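PDB 4HOJ: RegF protein from Neisseria gonorrhoeae, which binds glutathione and calcium ions and is a glutathione transferase homolog of the stringent starvation protein A type, probably acting in the stress response. Local coordinates for residues C12-C18 with Q51-L55; A157-W161 with I184-F190; V21-M27 with F76-L81. All blocks are in the same frame, centred on the assembly; numbering follows the deposited sequence.

How the contacts relate
Helix 13-25 ties the three contacts together. Its first two turns and the residue capping it meet 51-55 in contact 1, its last turns meet the 76-81 loop in contact 3, and its flank lies against contact 2, where 157-161 packs on 184-190. The centres are 15 to 16 Å apart. Along the chain contacts 1 and 3 interleave, whereas contact 2 opens after both have closed. Contact 1 belongs to the thioredoxin-like N-terminal domain and contact 2 to the all-helical C-terminal domain. P158 touches P13, H16 and R17, and R187 forms a salt bridge with E24, so the glutathione-binding half is seated directly on the helical half.

Contact 1. Residues C12-C18 with Q51-L55; sequences CPFSHRC and QVPVL. With GSH (glutathione), chain C.
P53 is the hub of the packing between the two segments. Its ring lies against the first two turns of helix 13-25: CD is 3.7 Å from F14 CB, and CG is 3.7 Å from C18 SG. C12 adds a looser touch, its sulfur lying near V52 CG2. The CB of S15 does not point at the loop, yet its hydroxyl passes alongside V52 in a van der Waals contact, with OG 3.6 Å from V52 CG2; that oxygen also takes a hydrogen bond from the backbone N of G9.

This is the glutathione site of a thioredoxin-fold domain. C12 occupies the N-cap of the helix, and the cis peptide bond before P53 belongs to the cis-proline loop leading into strand 54-57, the classic companion of the active-site helix in this fold. The cis turn leaves V52 with both backbone polar groups on the peptide ligand. V52 O accepts from GSH N2 at 2.8 Å in a nearly straight bond (165°), while V52 N donates to GSH O2 at 3.0 Å, in the two-way backbone pairing by which thioredoxin-fold proteins hold a peptide.

Side chains grip the rest of the ligand. Q51 reaches the glycine end with its chain extended beyond CG, and NE2 donates to GSH O31 at 3.0 Å and an angle of 170°. F14 carries the gamma-glutamyl part, with GSH CB1 over one ring face, 3.7 Å above the plane and offset toward the rim. A covalent link between C12 and glutathione is known for this protein; the sulfurs are modelled too close here for their exact positions to be trusted. K39, E64 and S65 complete the polar hold on glutathione.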
loop_
_atom_site.group_PDB
_atom_site.type_symbol
_atom_site.label_atom_id
_atom_site.label_comp_id
_atom_site.label_asym_id
_atom_site.label_seq_id
_atom_site.Cartn_x
_atom_site.Cartn_y
_atom_site.Cartn_z
ATOM N N CYS A 12 7.579 4.408 18.672
ATOM C CA CYS A 12 7.358 4.380 17.236
ATOM C C CYS A 12 5.855 4.389 16.921
ATOM O O CYS A 12 5.159 3.440 17.321
ATOM C CB CYS A 12 8.005 3.100 16.681
ATOM S SG CYS A 12 7.644 2.788 14.949
ATOM N N PRO A 13 5.386 5.386 16.162
ATOM C CA PRO A 13 3.934 5.409 15.878
ATOM C C PRO A 13 3.491 4.231 15.022
ATOM O O PRO A 13 2.318 3.843 15.083
ATOM C CB PRO A 13 3.709 6.784 15.181
ATOM C CG PRO A 13 5.120 7.156 14.614
ATOM C CD PRO A 13 6.111 6.572 15.662
ATOM N N PHE A 14 4.374 3.690 14.185
ATOM C CA PHE A 14 4.006 2.578 13.312
ATOM C C PHE A 14 3.903 1.318 14.090
ATOM O O PHE A 14 2.949 0.548 13.913
ATOM C CB PHE A 14 5.005 2.477 12.142
ATOM C CG PHE A 14 5.065 3.745 11.335
ATOM C CD1 PHE A 14 4.035 4.050 10.469
ATOM C CD2 PHE A 14 6.075 4.641 11.502
ATOM C CE1 PHE A 14 4.055 5.203 9.725
ATOM C CE2 PHE A 14 6.093 5.855 10.797
ATOM C CZ PHE A 14 5.067 6.133 9.901
ATOM N N SER A 15 4.791 1.128 15.078
ATOM C CA SER A 15 4.663 0.009 16.032
ATOM C C SER A 15 3.399 0.143 16.908
ATOM O O SER A 15 2.754 -0.853 17.247
ATOM C CB SER A 15 5.910 -0.037 16.980
ATOM O OG SER A 15 7.114 -0.288 16.208
ATOM N N HIS A 16 3.095 1.383 17.262
ATOM C CA HIS A 16 1.928 1.686 18.068
ATOM C C HIS A 16 0.652 1.177 17.355
ATOM O O HIS A 16 -0.238 0.582 17.980
ATOM C CB HIS A 16 1.926 3.186 18.309
ATOM C CG HIS A 16 0.925 3.652 19.310
ATOM N ND1 HIS A 16 0.810 4.985 19.604
ATOM C CD2 HIS A 16 -0.048 2.997 20.018
ATOM C CE1 HIS A 16 -0.153 5.144 20.509
ATOM N NE2 HIS A 16 -0.701 3.953 20.770
ATOM N N ARG A 17 0.595 1.316 16.016
ATOM C CA ARG A 17 -0.589 0.840 15.286
ATOM C C ARG A 17 -0.750 -0.648 15.522
ATOM O O ARG A 17 -1.871 -1.136 15.765
ATOM C CB ARG A 17 -0.454 1.019 13.750
ATOM C CG ARG A 17 -0.335 2.406 13.253
ATOM C CD ARG A 17 -0.067 2.350 11.742
ATOM N NE ARG A 17 -0.298 3.645 11.093
ATOM C CZ ARG A 17 0.070 3.873 9.828
ATOM N NH1 ARG A 17 0.844 3.001 9.149
ATOM N NH2 ARG A 17 -0.290 5.030 9.307
ATOM N N CYS A 18 0.360 -1.396 15.424
ATOM C CA CYS A 18 0.283 -2.862 15.540
ATOM C C CYS A 18 -0.029 -3.283 16.969
ATOM O O CYS A 18 -0.833 -4.195 17.188
ATOM C CB CYS A 18 1.596 -3.483 15.079
ATOM S SG CYS A 18 2.027 -3.087 13.367
ATOM N N GLN A 51 13.806 -1.489 9.919
ATOM C CA GLN A 51 12.870 -0.709 10.703
ATOM C C GLN A 51 11.965 -1.634 11.515
ATOM O O GLN A 51 11.758 -2.813 11.218
ATOM C CB GLN A 51 11.969 0.126 9.800
ATOM C CG GLN A 51 12.733 1.202 9.066
ATOM C CD GLN A 51 11.824 2.012 8.180
ATOM O OE1 GLN A 51 10.851 1.488 7.623
ATOM N NE2 GLN A 51 12.098 3.315 8.065
ATOM N N VAL A 52 11.397 -1.019 12.565
ATOM C CA VAL A 52 10.238 -1.598 13.246
ATOM C C VAL A 52 8.970 -0.896 12.758
ATOM O O VAL A 52 9.032 0.248 12.304
ATOM C CB VAL A 52 10.357 -1.447 14.800
ATOM C CG1 VAL A 52 11.463 -2.349 15.265
ATOM C CG2 VAL A 52 10.584 0.018 15.193
ATOM N N PRO A 53 7.816 -1.565 12.819
ATOM C CA PRO A 53 7.618 -2.891 13.399
ATOM C C PRO A 53 7.883 -4.031 12.440
ATOM O O PRO A 53 7.870 -3.897 11.177
ATOM C CB PRO A 53 6.121 -2.900 13.722
ATOM C CG PRO A 53 5.501 -1.944 12.658
ATOM C CD PRO A 53 6.559 -0.833 12.589
ATOM N N VAL A 54 8.140 -5.218 13.004
ATOM C CA VAL A 54 8.195 -6.495 12.290
ATOM C C VAL A 54 7.308 -7.468 13.058
ATOM O O VAL A 54 7.285 -7.438 14.319
ATOM C CB VAL A 54 9.617 -7.028 12.253
ATOM C CG1 VAL A 54 9.698 -8.459 11.716
ATOM C CG2 VAL A 54 10.482 -6.087 11.387
ATOM N N LEU A 55 6.532 -8.302 12.383
ATOM C CA LEU A 55 5.813 -9.363 13.041
ATOM C C LEU A 55 6.373 -10.691 12.584
ATOM O O LEU A 55 6.571 -10.915 11.358
ATOM C CB LEU A 55 4.338 -9.271 12.704
ATOM C CG LEU A 55 3.420 -10.211 13.496
ATOM C CD1 LEU A 55 3.108 -9.602 14.880
ATOM C CD2 LEU A 55 2.110 -10.491 12.762
HETATM N N1 GSH C . 6.449 2.234 6.503
HETATM C CA1 GSH C . 6.871 1.713 7.836
HETATM C C1 GSH C . 5.722 1.068 8.519
HETATM O O11 GSH C . 5.914 0.094 9.290
HETATM O O12 GSH C . 4.592 1.551 8.319
HETATM C CB1 GSH C . 7.555 2.804 8.671
HETATM C CG1 GSH C . 8.233 2.265 9.935
HETATM C CD1 GSH C . 9.175 3.305 10.511
HETATM O OE1 GSH C . 9.323 4.414 10.050
HETATM N N2 GSH C . 9.801 2.860 11.666
HETATM C CA2 GSH C . 10.770 3.745 12.311
HETATM C C2 GSH C . 12.093 3.023 12.267
HETATM O O2 GSH C . 12.297 1.833 12.445
HETATM C CB2 GSH C . 10.499 4.041 13.747
HETATM S SG2 GSH C . 8.913 4.770 14.046
HETATM N N3 GSH C . 13.227 3.924 12.107
HETATM C CA3 GSH C . 14.585 3.413 12.040
HETATM C C3 GSH C . 15.126 3.763 10.690
HETATM O O31 GSH C . 14.453 4.246 9.716
HETATM O O32 GSH C . 16.346 3.525 10.535
#

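Contact 2. Residues A157-W161 with I184-F190; sequences APLLW and IFQREAF
W161 drives an edge of its indole into the face of F185 almost at a right angle, the planes 88° apart and the ring centroids 5.0 Å from each other. The leading atom, W161 CE3, sits over the centre of the phenylalanine ring. That same atom is 3.5 Å from F190 CE1, which lies over one face of the indole near its rim; these two rings are tilted obliquely, at 58°. W161 is thus held from an edge and a face at once, in an aromatic cluster joining helix 151-161 to the end of helix 175-185 and the start of helix 188-193 within the C-terminal helical domain. F185 also lies beside E182, a calcium ligand, its side chain about 4 Å from a bound calcium ion. The tryptophan's chi1 of -178° puts CG opposite the backbone N and carries the ring out to both phenylalanines. Its NE1 donates to the carbonyl of E198.

F185 turns its rim to the helix backbone, CZ 3.5 Å from L160 C with A157 O also near the ring plane; CZ meets L160 CB as well. A157 fills the other end of the seam, its CB 3.8 Å from I184 CG2 and 4.0 Å from F190 CE2. F20 of helix 13-25 meets the F190 ring edge-to-face.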
loop_
_atom_site.group_PDB
_atom_site.type_symbol
_atom_site.label_atom_id
_atom_site.label_comp_id
_atom_site.label_asym_id
_atom_site.label_seq_id
_atom_site.Cartn_x
_atom_site.Cartn_y
_atom_site.Cartn_z
ATOM N N ALA A 157 -4.623 6.582 14.663
ATOM C CA ALA A 157 -4.642 6.931 16.086
ATOM C C ALA A 157 -3.247 7.326 16.606
ATOM O O ALA A 157 -3.170 8.232 17.399
ATOM C CB ALA A 157 -5.244 5.755 16.893
ATOM N N PRO A 158 -2.157 6.643 16.265
ATOM C CA PRO A 158 -0.853 7.069 16.839
ATOM C C PRO A 158 -0.443 8.456 16.468
ATOM O O PRO A 158 0.287 9.098 17.257
ATOM C CB PRO A 158 0.113 6.029 16.303
ATOM C CG PRO A 158 -0.823 4.776 16.078
ATOM C CD PRO A 158 -2.015 5.417 15.458
ATOM N N LEU A 159 -0.842 8.944 15.294
ATOM C CA LEU A 159 -0.569 10.341 14.942
ATOM C C LEU A 159 -1.382 11.297 15.779
ATOM O O LEU A 159 -0.838 12.235 16.336
ATOM C CB LEU A 159 -0.808 10.562 13.459
ATOM C CG LEU A 159 -0.813 12.033 12.994
ATOM C CD1 LEU A 159 0.507 12.695 13.385
ATOM C CD2 LEU A 159 -1.013 12.075 11.491
ATOM N N LEU A 160 -2.651 11.027 15.934
ATOM C CA LEU A 160 -3.466 11.919 16.779
ATOM C C LEU A 160 -3.007 11.924 18.233
ATOM O O LEU A 160 -3.038 12.972 18.871
ATOM C CB LEU A 160 -4.962 11.504 16.687
ATOM C CG LEU A 160 -5.509 11.497 15.256
ATOM C CD1 LEU A 160 -7.005 11.121 15.254
ATOM C CD2 LEU A 160 -5.308 12.847 14.658
ATOM N N TRP A 161 -2.516 10.775 18.735
ATOM C CA TRP A 161 -1.987 10.749 20.097
ATOM C C TRP A 161 -0.802 11.700 20.231
ATOM O O TRP A 161 -0.616 12.261 21.315
ATOM C CB TRP A 161 -1.545 9.310 20.378
ATOM C CG TRP A 161 -1.034 9.157 21.773
ATOM C CD1 TRP A 161 0.270 8.980 22.116
ATOM C CD2 TRP A 161 -1.779 9.210 23.004
ATOM N NE1 TRP A 161 0.400 8.947 23.497
ATOM C CE2 TRP A 161 -0.849 9.044 24.050
ATOM C CE3 TRP A 161 -3.134 9.388 23.313
ATOM C CZ2 TRP A 161 -1.229 9.063 25.399
ATOM C CZ3 TRP A 161 -3.513 9.373 24.653
ATOM C CH2 TRP A 161 -2.560 9.212 25.666
ATOM N N ILE A 184 -11.335 7.603 20.501
ATOM C CA ILE A 184 -10.419 6.522 20.231
ATOM C C ILE A 184 -9.542 6.253 21.455
ATOM O O ILE A 184 -9.311 5.086 21.835
ATOM C CB ILE A 184 -9.523 6.881 19.045
ATOM C CG1 ILE A 184 -10.395 7.116 17.814
ATOM C CG2 ILE A 184 -8.487 5.748 18.787
ATOM C CD1 ILE A 184 -11.324 5.916 17.444
ATOM N N PHE A 185 -9.069 7.322 22.098
ATOM C CA PHE A 185 -8.082 7.148 23.165
ATOM C C PHE A 185 -8.724 6.586 24.436
ATOM O O PHE A 185 -7.983 6.064 25.293
ATOM C CB PHE A 185 -7.423 8.459 23.552
ATOM C CG PHE A 185 -6.752 9.197 22.406
ATOM C CD1 PHE A 185 -6.203 8.526 21.285
ATOM C CD2 PHE A 185 -6.641 10.589 22.494
ATOM C CE1 PHE A 185 -5.563 9.302 20.282
ATOM C CE2 PHE A 185 -6.029 11.321 21.498
ATOM C CZ PHE A 185 -5.493 10.652 20.383
ATOM N N GLN A 186 -10.057 6.643 24.530
ATOM C CA GLN A 186 -10.737 6.035 25.656
ATOM C C GLN A 186 -10.914 4.538 25.484
ATOM O O GLN A 186 -11.375 3.866 26.392
ATOM C CB GLN A 186 -12.075 6.728 25.869
ATOM C CG GLN A 186 -11.829 8.144 26.385
ATOM C CD GLN A 186 -13.045 9.062 26.376
ATOM O OE1 GLN A 186 -14.132 8.707 25.884
ATOM N NE2 GLN A 186 -12.862 10.269 26.928
ATOM N N ARG A 187 -10.589 3.991 24.313
ATOM C CA ARG A 187 -10.821 2.564 24.135
ATOM C C ARG A 187 -9.827 1.776 25.014
ATOM O O ARG A 187 -8.632 2.073 25.067
ATOM C CB ARG A 187 -10.637 2.139 22.682
ATOM C CG ARG A 187 -11.650 2.761 21.719
ATOM C CD ARG A 187 -11.456 2.283 20.274
ATOM N NE ARG A 187 -11.665 0.828 20.109
ATOM C CZ ARG A 187 -12.843 0.303 19.817
ATOM N NH1 ARG A 187 -13.904 1.077 19.708
ATOM N NH2 ARG A 187 -12.951 -1.003 19.692
ATOM N N GLU A 188 -10.329 0.759 25.692
ATOM C CA GLU A 188 -9.528 -0.055 26.574
ATOM C C GLU A 188 -8.246 -0.537 25.893
ATOM O O GLU A 188 -7.174 -0.490 26.474
ATOM C CB GLU A 188 -10.378 -1.259 27.031
ATOM C CG GLU A 188 -9.694 -2.173 27.976
ATOM C CD GLU A 188 -10.618 -3.274 28.475
ATOM O OE1 GLU A 188 -10.959 -4.172 27.678
ATOM O OE2 GLU A 188 -11.024 -3.235 29.649
ATOM N N ALA A 189 -8.342 -0.981 24.644
ATOM C CA ALA A 189 -7.159 -1.557 23.974
ATOM C C ALA A 189 -6.204 -0.476 23.556
ATOM O O ALA A 189 -5.010 -0.729 23.428
ATOM C CB ALA A 189 -7.562 -2.388 22.753
ATOM N N PHE A 190 -6.715 0.737 23.351
ATOM C CA PHE A 190 -5.799 1.817 23.049
ATOM C C PHE A 190 -4.907 2.068 24.263
ATOM O O PHE A 190 -3.676 2.178 24.124
ATOM C CB PHE A 190 -6.548 3.091 22.627
ATOM C CG PHE A 190 -5.608 4.208 22.301
ATOM C CD1 PHE A 190 -5.158 5.041 23.323
ATOM C CD2 PHE A 190 -5.121 4.388 21.003
ATOM C CE1 PHE A 190 -4.208 6.039 23.034
ATOM C CE2 PHE A 190 -4.179 5.377 20.713
ATOM C CZ PHE A 190 -3.725 6.214 21.745
#

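Contact 3. Residues V21-M27 with F76-L81; sequences VLYEKGM and FPHPQL
A bend at chi2 (-67°) followed by an extended run turns K25 across to the 76-81 loop, although its CB does not point there. M27 chi1 of -64°, with CG opposite the carbonyl carbon, sets CG over the F76 ring; the bend at chi2 then fixes where the sulfur lies above it. The ammonium of K25 is gripped by two loop carbonyls: NZ donates to F76 O at 2.6 Å, nearly head-on to the carbonyl, and to P79 O at 2.7 Å, from above the carbonyl plane. D73 of helix 65-75 adds a salt bridge to NZ and also accepts from L81 N, so one carboxylate probably balances the lysine charge while fixing the loop backbone.

M27 CG stands 3.6 Å from the F76 centroid in a CH-pi contact almost on the ring normal, and the sulfur lies farther out above the face, SD 4.9 Å from the centroid, in a Met-aromatic contact. On the inner side L81 CD1 meets V21 CG1 at 3.9 Å and the lysine chain at K25 CE. P79, which follows a cis peptide bond, rests its CG near E24 O, while a water donates to both K25 O and H78 O.

The ammonium of K25, a buried residue, pins the connection between helix 65-75 and helix 86-102, the linker from the thioredoxin-like to the helical domain of a glutathione transferase fold, onto the C-terminal end of helix 13-25.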
loop_
_atom_site.group_PDB
_atom_site.type_symbol
_atom_site.label_atom_id
_atom_site.label_comp_id
_atom_site.label_asym_id
_atom_site.label_seq_id
_atom_site.Cartn_x
_atom_site.Cartn_y
_atom_site.Cartn_z
ATOM N N VAL A 21 -3.798 -2.907 17.366
ATOM C CA VAL A 21 -4.530 -4.030 16.808
ATOM C C VAL A 21 -4.414 -5.253 17.684
ATOM O O VAL A 21 -5.416 -5.938 17.910
ATOM C CB VAL A 21 -4.086 -4.368 15.346
ATOM C CG1 VAL A 21 -4.796 -5.655 14.852
ATOM C CG2 VAL A 21 -4.408 -3.244 14.400
ATOM N N LEU A 22 -3.218 -5.570 18.164
ATOM C CA LEU A 22 -3.032 -6.787 18.946
ATOM C C LEU A 22 -3.870 -6.775 20.193
ATOM O O LEU A 22 -4.506 -7.778 20.520
ATOM C CB LEU A 22 -1.540 -7.020 19.228
ATOM C CG LEU A 22 -0.761 -7.469 17.989
ATOM C CD1 LEU A 22 0.728 -7.234 18.225
ATOM C CD2 LEU A 22 -1.046 -8.923 17.684
ATOM N N TYR A 23 -3.927 -5.639 20.889
ATOM C CA TYR A 23 -4.774 -5.566 22.067
ATOM C C TYR A 23 -6.260 -5.528 21.757
ATOM O O TYR A 23 -7.055 -6.054 22.541
ATOM C CB TYR A 23 -4.336 -4.403 22.954
ATOM C CG TYR A 23 -3.085 -4.714 23.765
ATOM C CD1 TYR A 23 -3.173 -5.576 24.841
ATOM C CD2 TYR A 23 -1.849 -4.179 23.443
ATOM C CE1 TYR A 23 -2.062 -5.869 25.588
ATOM C CE2 TYR A 23 -0.713 -4.469 24.194
ATOM C CZ TYR A 23 -0.849 -5.330 25.256
ATOM O OH TYR A 23 0.222 -5.675 26.058
ATOM N N GLU A 24 -6.637 -5.009 20.579
ATOM C CA GLU A 24 -8.060 -5.083 20.212
ATOM C C GLU A 24 -8.472 -6.536 19.977
ATOM O O GLU A 24 -9.594 -6.891 20.288
ATOM C CB GLU A 24 -8.362 -4.260 18.915
ATOM C CG GLU A 24 -8.377 -2.735 19.087
ATOM C CD GLU A 24 -9.657 -2.237 19.737
ATOM O OE1 GLU A 24 -10.714 -2.917 19.582
ATOM O OE2 GLU A 24 -9.646 -1.198 20.394
ATOM N N LYS A 25 -7.600 -7.370 19.398
ATOM C CA LYS A 25 -7.933 -8.779 19.155
ATOM C C LYS A 25 -7.853 -9.619 20.402
ATOM O O LYS A 25 -8.523 -10.647 20.491
ATOM C CB LYS A 25 -7.002 -9.344 18.076
ATOM C CG LYS A 25 -7.128 -8.657 16.720
ATOM C CD LYS A 25 -8.495 -8.947 16.088
ATOM C CE LYS A 25 -8.475 -8.494 14.604
ATOM N NZ LYS A 25 -9.647 -9.019 13.814
ATOM N N GLY A 26 -7.002 -9.228 21.347
ATOM C CA GLY A 26 -6.997 -9.917 22.626
ATOM C C GLY A 26 -6.358 -11.296 22.674
ATOM O O GLY A 26 -6.549 -11.993 23.663
ATOM N N MET A 27 -5.604 -11.690 21.653
ATOM C CA MET A 27 -4.994 -13.032 21.618
ATOM C C MET A 27 -3.605 -13.025 22.243
ATOM O O MET A 27 -3.120 -11.975 22.666
ATOM C CB MET A 27 -4.906 -13.540 20.172
ATOM C CG MET A 27 -6.273 -13.743 19.541
ATOM S SD MET A 27 -7.293 -15.049 20.290
ATOM C CE MET A 27 -8.179 -14.206 21.598
ATOM N N PHE A 76 -6.884 -13.479 13.013
ATOM C CA PHE A 76 -7.752 -13.553 14.194
ATOM C C PHE A 76 -9.023 -12.815 13.813
ATOM O O PHE A 76 -9.118 -11.600 14.025
ATOM C CB PHE A 76 -7.108 -12.829 15.374
ATOM C CG PHE A 76 -5.807 -13.423 15.847
ATOM C CD1 PHE A 76 -5.653 -14.791 15.994
ATOM C CD2 PHE A 76 -4.751 -12.593 16.191
ATOM C CE1 PHE A 76 -4.459 -15.318 16.437
ATOM C CE2 PHE A 76 -3.549 -13.118 16.648
ATOM C CZ PHE A 76 -3.413 -14.489 16.770
ATOM N N PRO A 77 -9.972 -13.521 13.168
ATOM C CA PRO A 77 -11.070 -12.852 12.486
ATOM C C PRO A 77 -11.893 -11.972 13.402
ATOM O O PRO A 77 -12.301 -10.882 13.007
ATOM C CB PRO A 77 -11.917 -14.023 11.978
ATOM C CG PRO A 77 -10.942 -15.125 11.800
ATOM C CD PRO A 77 -9.964 -14.969 12.914
ATOM N N HIS A 78 -12.130 -12.440 14.614
ATOM C CA HIS A 78 -13.085 -11.787 15.481
ATOM C C HIS A 78 -12.374 -11.162 16.651
ATOM O O HIS A 78 -11.512 -11.808 17.258
ATOM C CB HIS A 78 -14.124 -12.809 15.940
ATOM C CG HIS A 78 -14.912 -13.365 14.801
ATOM N ND1 HIS A 78 -15.800 -12.591 14.084
ATOM C CD2 HIS A 78 -14.901 -14.580 14.203
ATOM C CE1 HIS A 78 -16.324 -13.313 13.108
ATOM N NE2 HIS A 78 -15.797 -14.525 13.160
ATOM N N PRO A 79 -12.694 -9.888 16.953
ATOM C CA PRO A 79 -13.662 -9.023 16.268
ATOM C C PRO A 79 -13.106 -8.475 14.944
ATOM O O PRO A 79 -11.947 -8.085 14.885
ATOM C CB PRO A 79 -13.798 -7.846 17.233
ATOM C CG PRO A 79 -12.498 -7.801 17.958
ATOM C CD PRO A 79 -12.115 -9.233 18.146
ATOM N N GLN A 80 -13.934 -8.377 13.911
ATOM C CA GLN A 80 -13.497 -7.817 12.623
ATOM C C GLN A 80 -13.155 -6.328 12.686
ATOM O O GLN A 80 -13.933 -5.524 13.201
ATOM C CB GLN A 80 -14.576 -8.015 11.549
ATOM C CG GLN A 80 -15.051 -9.453 11.412
ATOM C CD GLN A 80 -16.454 -9.579 10.821
ATOM O OE1 GLN A 80 -17.345 -8.761 11.091
ATOM N NE2 GLN A 80 -16.656 -10.621 10.020
ATOM N N LEU A 81 -11.981 -5.960 12.186
ATOM C CA LEU A 81 -11.589 -4.574 12.187
ATOM C C LEU A 81 -11.828 -3.934 10.831
ATOM O O LEU A 81 -11.521 -2.809 10.623
ATOM C CB LEU A 81 -10.134 -4.380 12.711
ATOM C CG LEU A 81 -10.012 -4.669 14.209
ATOM C CD1 LEU A 81 -8.575 -4.521 14.680
ATOM C CD2 LEU A 81 -10.950 -3.746 14.966
HETATM O O HOH W 1 -9.219 -12.356 18.380
#